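NUDIX hydrolase (Jonesia denitrificans, PDB 4KTB) is a NUDIX-family protein that possibly hydrolyses diadenosine tetraphosphate (Ap4A) asymmetrically. Local coordinates at the interface of chains A and B. Residues are numbered along the deposited sequence; one frame, centred on the assembly and turned at random. Chains: chain A/B, Putative uncharacterized protein.

The interface of chains A and B. Residues chain A 190-192; chain B 178, 181.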
loop_
_atom_site.group_PDB
_atom_site.type_symbol
_atom_site.label_atom_id
_atom_site.label_comp_id
_atom_site.label_asym_id
_atom_site.label_seq_id
_atom_site.Cartn_x
_atom_site.Cartn_y
_atom_site.Cartn_z
ATOM N N LEU A 190 -14.278 8.399 -1.472
ATOM C CA LEU A 190 -15.117 8.184 -2.646
ATOM C C LEU A 190 -16.577 8.415 -2.251
ATOM O O LEU A 190 -17.040 7.845 -1.277
ATOM C CB LEU A 190 -14.940 6.766 -3.180
ATOM C CG LEU A 190 -15.722 6.402 -4.440
ATOM C CD1 LEU A 190 -15.164 7.130 -5.666
ATOM C CD2 LEU A 190 -15.671 4.898 -4.628
ATOM N N PRO A 191 -17.300 9.271 -2.993
ATOM C CA PRO A 191 -18.687 9.606 -2.635
ATOM C C PRO A 191 -19.675 8.466 -2.799
ATOM O O PRO A 191 -19.609 7.725 -3.779
ATOM C CB PRO A 191 -19.064 10.692 -3.646
ATOM C CG PRO A 191 -17.790 11.249 -4.107
ATOM C CD PRO A 191 -16.798 10.125 -4.080
ATOM N N ASP A 192 -20.602 8.345 -1.859
ATOM C CA ASP A 192 -21.710 7.430 -2.027
ATOM C C ASP A 192 -22.464 7.858 -3.283
ATOM O O ASP A 192 -22.582 7.093 -4.251
ATOM C CB ASP A 192 -22.615 7.498 -0.800
ATOM C CG ASP A 192 -23.603 6.354 -0.734
ATOM O OD1 ASP A 192 -24.002 5.839 -1.800
ATOM O OD2 ASP A 192 -23.984 5.967 0.394
HETATM N N MSE B 178 -19.559 0.743 0.681
HETATM C CA MSE B 178 -18.442 1.592 0.285
HETATM C C MSE B 178 -17.112 0.862 0.413
HETATM O O MSE B 178 -16.251 0.960 -0.462
HETATM C CB MSE B 178 -18.401 2.864 1.125
HETATM C CG MSE B 178 -17.205 3.744 0.835
HETATM SE SE MSE B 178 -16.979 4.093 -1.075
HETATM C CE MSE B 178 -18.767 4.751 -1.484
ATOM N N LYS B 181 -16.673 -1.093 -2.423
ATOM C CA LYS B 181 -16.240 -0.302 -3.564
ATOM C C LYS B 181 -14.763 0.077 -3.488
ATOM O O LYS B 181 -14.064 0.095 -4.503
ATOM C CB LYS B 181 -17.118 0.937 -3.720
ATOM C CG LYS B 181 -18.562 0.631 -4.135
ATOM C CD LYS B 181 -19.264 1.892 -4.663
ATOM C CE LYS B 181 -20.670 2.033 -4.116
ATOM N NZ LYS B 181 -21.270 3.353 -4.479
#
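The methyl end of B:Met178, a selenomethionine, lies off one face of the peptide group joining A:Leu190 to A:Pro191, above and beyond its carbonyl oxygen: CE is 3.5 Å from A:Leu190 O. SE stands off the same face, 3.8 Å from that oxygen, A:Leu190 O. The next peptide, A:Pro191 to A:Asp192, stands almost perpendicular to the first and also turns a face to CE, so the methyl sits in the angle between two backbone planes. The ring of A:Pro191 points away from chain B and adds little. CG of B:Met178 is anti to the backbone N (chi1 176°), and bends at chi2 and chi3 then fold CE across the tail. The side chains of B:Met178 and A:Leu190 cross obliquely, CD2 reaching 3.9 Å from SE while CD1 is directed away. The same methyl, B:Met178 CE, also meets A:Asp192 CA, at 4.0 Å. B:Lys181 reaches past the selenomethionine; its NZ comes to 4.0 Å from A:Asp192 O, beyond hydrogen-bonding reach, and lies 4.6 Å from the carboxylate OD1, which may give a weak electrostatic attraction. No hydrogen bond crosses this patch; van der Waals packing carries it. B:Met178 and B:Lys181 lie about one turn apart on helix 176-186, whereas the chain A residues form the C-terminal tail following the same helix in its own subunit. Two-fold symmetry repeats the contact, a reciprocal tail-on-helix packing that may or may not reflect a dimer in solution.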